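Local coordinates for D-isomer specific 2-hydroxyacid dehydrogenase family protein (Aeromonas salmonicida subsp. salmonicida, PDB 3HG7) that probably acts as an NAD-dependent oxidoreductase of the D-2-hydroxyacid dehydrogenase family, at residues A[249-254]-A[273-278]. The protein carries 1 engineered substitution. Sequence-based numbering, arbitrary orientation.
Sequences LGMAVL and NLIITP
A252 and L254 carry the backbone pairing of two parallel strands, 251-254 and 274-276, giving and accepting one bond each. A252 N donates to N273 O and A252 O accepts from I275 N at 2.8 Å; L254 N donates to I275 O in a nearly straight bond (173° at the hydrogen), and L254 O accepts from T277 N at 3.1 Å. CA-H...O contacts second this ladder, as from V253 CA to I275 O at 3.5 Å.

A side-chain bond extends the pairing beyond the start of the strands. N273 ND2 reaches G250 O at 3.2 Å, bent to 139° at the hydrogen and approaching from above the carbonyl plane. A chi1 of 54° puts N273 CG between its backbone N and carbonyl carbon, 3.8 Å from G250 O. ND2 also donates to L244 O of helix 237-245, while OD1 accepts from Q271 NE2, so both ends of the amide are held.

At the start of the strands the M251 and N273 side chains cross obliquely, SD 3.5 Å from N273 CB. M251 bends at chi2 and chi3, bringing CE within 3.9 Å of I275 CD1. V253 CG1 faces I275 CG2 on one face of the sheet; on the other, L254 CG meets L274 CD2 at 4.3 Å.

The pair closes one edge of the seven-stranded Rossmann-type sheet of the probable NAD-binding domain: 274-276 is outermost, and 251-254 bonds on its other side to strand 225-228. Helix 237-245 packs on A252 and L254, whereas helix 100-115 lies against M251, V253 and T277, whose OG1 is hydrogen-bonded to Y106 and D255.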
ATOM      1  N   LEU A 249      -5.260 -17.349  15.404  1.00 30.66           N
ATOM      2  CA  LEU A 249      -4.327 -16.274  15.075  1.00 29.40           C
ATOM      3  C   LEU A 249      -4.347 -15.304  16.248  1.00 27.32           C
ATOM      4  O   LEU A 249      -5.387 -15.129  16.890  1.00 27.54           O
ATOM      5  CB  LEU A 249      -4.774 -15.560  13.789  1.00 29.87           C
ATOM      6  CG  LEU A 249      -3.832 -14.527  13.168  1.00 33.30           C
ATOM      7  CD1 LEU A 249      -2.503 -15.172  12.808  1.00 30.00           C
ATOM      8  CD2 LEU A 249      -4.459 -13.873  11.954  1.00 29.96           C
ATOM      9  N   GLY A 250      -3.206 -14.680  16.541  1.00 25.18           N
ATOM     10  CA  GLY A 250      -3.099 -13.864  17.763  1.00 23.79           C
ATOM     11  C   GLY A 250      -3.740 -12.500  17.558  1.00 23.19           C
ATOM     12  O   GLY A 250      -4.591 -12.050  18.346  1.00 23.10           O
ATOM     13  N   MET A 251      -3.324 -11.851  16.485  1.00 22.64           N
ATOM     14  CA  MET A 251      -3.787 -10.501  16.196  1.00 22.66           C
ATOM     15  C   MET A 251      -3.762 -10.299  14.701  1.00 20.88           C
ATOM     16  O   MET A 251      -2.993 -10.967  13.995  1.00 20.32           O
ATOM     17  CB  MET A 251      -2.865  -9.474  16.870  1.00 25.14           C
ATOM     18  CG  MET A 251      -2.984  -9.358  18.414  1.00 36.62           C
ATOM     19  SD  MET A 251      -4.187  -8.141  19.023  1.00 29.65           S
ATOM     20  CE  MET A 251      -4.205  -7.015  17.624  1.00 36.38           C
ATOM     21  N   ALA A 252      -4.578  -9.364  14.210  1.00 19.59           N
ATOM     22  CA  ALA A 252      -4.483  -8.935  12.817  1.00 17.16           C
ATOM     23  C   ALA A 252      -4.406  -7.396  12.743  1.00 17.12           C
ATOM     24  O   ALA A 252      -5.097  -6.713  13.493  1.00 18.57           O
ATOM     25  CB  ALA A 252      -5.665  -9.420  12.039  1.00 16.88           C
ATOM     26  N   VAL A 253      -3.541  -6.884  11.878  1.00 15.94           N
ATOM     27  CA  VAL A 253      -3.448  -5.430  11.625  1.00 15.74           C
ATOM     28  C   VAL A 253      -3.720  -5.231  10.162  1.00 15.83           C
ATOM     29  O   VAL A 253      -2.925  -5.657   9.319  1.00 15.53           O
ATOM     30  CB  VAL A 253      -2.029  -4.872  11.953  1.00 15.30           C
ATOM     31  CG1 VAL A 253      -1.955  -3.329  11.736  1.00 16.32           C
ATOM     32  CG2 VAL A 253      -1.643  -5.227  13.385  1.00 15.11           C
ATOM     33  N   LEU A 254      -4.821  -4.552   9.856  1.00 16.62           N
ATOM     34  CA  LEU A 254      -5.248  -4.435   8.475  1.00 16.27           C
ATOM     35  C   LEU A 254      -5.345  -2.988   8.065  1.00 15.58           C
ATOM     36  O   LEU A 254      -6.045  -2.218   8.721  1.00 15.68           O
ATOM     37  CB  LEU A 254      -6.622  -5.078   8.279  1.00 16.61           C
ATOM     38  CG  LEU A 254      -6.864  -6.544   8.649  1.00 25.51           C
ATOM     39  CD1 LEU A 254      -8.176  -6.955   8.018  1.00 18.00           C
ATOM     40  CD2 LEU A 254      -5.728  -7.437   8.184  1.00 18.03           C
ATOM     41  N   ASN A 273      -9.028  -8.158  18.930  1.00 26.98           N
ATOM     42  CA  ASN A 273      -7.656  -8.409  18.487  1.00 25.17           C
ATOM     43  C   ASN A 273      -7.493  -8.147  16.992  1.00 23.22           C
ATOM     44  O   ASN A 273      -6.686  -8.779  16.305  1.00 23.28           O
ATOM     45  CB  ASN A 273      -7.208  -9.836  18.874  1.00 25.89           C
ATOM     46  CG  ASN A 273      -8.167 -10.894  18.386  1.00 31.54           C
ATOM     47  OD1 ASN A 273      -9.276 -10.587  17.924  1.00 26.66           O
ATOM     48  ND2 ASN A 273      -7.756 -12.155  18.486  1.00 26.99           N
ATOM     49  N   LEU A 274      -8.256  -7.178  16.502  1.00 22.55           N
ATOM     50  CA  LEU A 274      -8.128  -6.722  15.140  1.00 22.11           C
ATOM     51  C   LEU A 274      -7.862  -5.224  15.246  1.00 19.98           C
ATOM     52  O   LEU A 274      -8.585  -4.537  15.939  1.00 19.02           O
ATOM     53  CB  LEU A 274      -9.435  -6.948  14.362  1.00 24.19           C
ATOM     54  CG  LEU A 274      -9.385  -6.912  12.827  1.00 26.89           C
ATOM     55  CD1 LEU A 274     -10.744  -7.263  12.225  1.00 26.15           C
ATOM     56  CD2 LEU A 274      -8.964  -5.586  12.287  1.00 25.97           C
ATOM     57  N   ILE A 275      -6.830  -4.747  14.563  1.00 18.94           N
ATOM     58  CA  ILE A 275      -6.533  -3.321  14.534  1.00 18.60           C
ATOM     59  C   ILE A 275      -6.759  -2.820  13.114  1.00 17.75           C
ATOM     60  O   ILE A 275      -6.322  -3.441  12.142  1.00 18.26           O
ATOM     61  CB  ILE A 275      -5.108  -3.021  15.011  1.00 18.39           C
ATOM     62  CG1 ILE A 275      -5.005  -3.290  16.527  1.00 18.31           C
ATOM     63  CG2 ILE A 275      -4.691  -1.582  14.585  1.00 17.54           C
ATOM     64  CD1 ILE A 275      -3.637  -3.240  17.058  1.00 20.07           C
ATOM     65  N   ILE A 276      -7.392  -1.664  13.000  1.00 19.02           N
ATOM     66  CA  ILE A 276      -7.777  -1.120  11.703  1.00 17.06           C
ATOM     67  C   ILE A 276      -7.162   0.252  11.483  1.00 15.51           C
ATOM     68  O   ILE A 276      -7.268   1.119  12.339  1.00 15.90           O
ATOM     69  CB  ILE A 276      -9.300  -0.946  11.620  1.00 18.43           C
ATOM     70  CG1 ILE A 276     -10.004  -2.306  11.545  1.00 21.77           C
ATOM     71  CG2 ILE A 276      -9.683  -0.081  10.415  1.00 20.87           C
ATOM     72  CD1 ILE A 276     -11.444  -2.235  11.933  1.00 18.42           C
ATOM     73  N   THR A 277      -6.539   0.438  10.332  1.00 15.24           N
ATOM     74  CA  THR A 277      -6.098   1.758   9.920  1.00 14.42           C
ATOM     75  C   THR A 277      -6.722   2.097   8.562  1.00 14.07           C
ATOM     76  O   THR A 277      -6.881   1.209   7.726  1.00 13.85           O
ATOM     77  CB  THR A 277      -4.570   1.866   9.893  1.00 14.50           C
ATOM     78  OG1 THR A 277      -3.997   0.834   9.063  1.00 14.62           O
ATOM     79  CG2 THR A 277      -4.028   1.762  11.314  1.00 13.53           C
ATOM     80  N   PRO A 278      -7.034   3.381   8.324  1.00 13.49           N
ATOM     81  CA  PRO A 278      -7.809   3.734   7.108  1.00 14.30           C
ATOM     82  C   PRO A 278      -6.969   3.883   5.843  1.00 15.11           C
ATOM     83  O   PRO A 278      -6.890   4.974   5.267  1.00 15.47           O
ATOM     84  CB  PRO A 278      -8.472   5.046   7.498  1.00 14.42           C
ATOM     85  CG  PRO A 278      -7.500   5.682   8.499  1.00 11.65           C
ATOM     86  CD  PRO A 278      -6.888   4.525   9.255  1.00 13.32           C
TER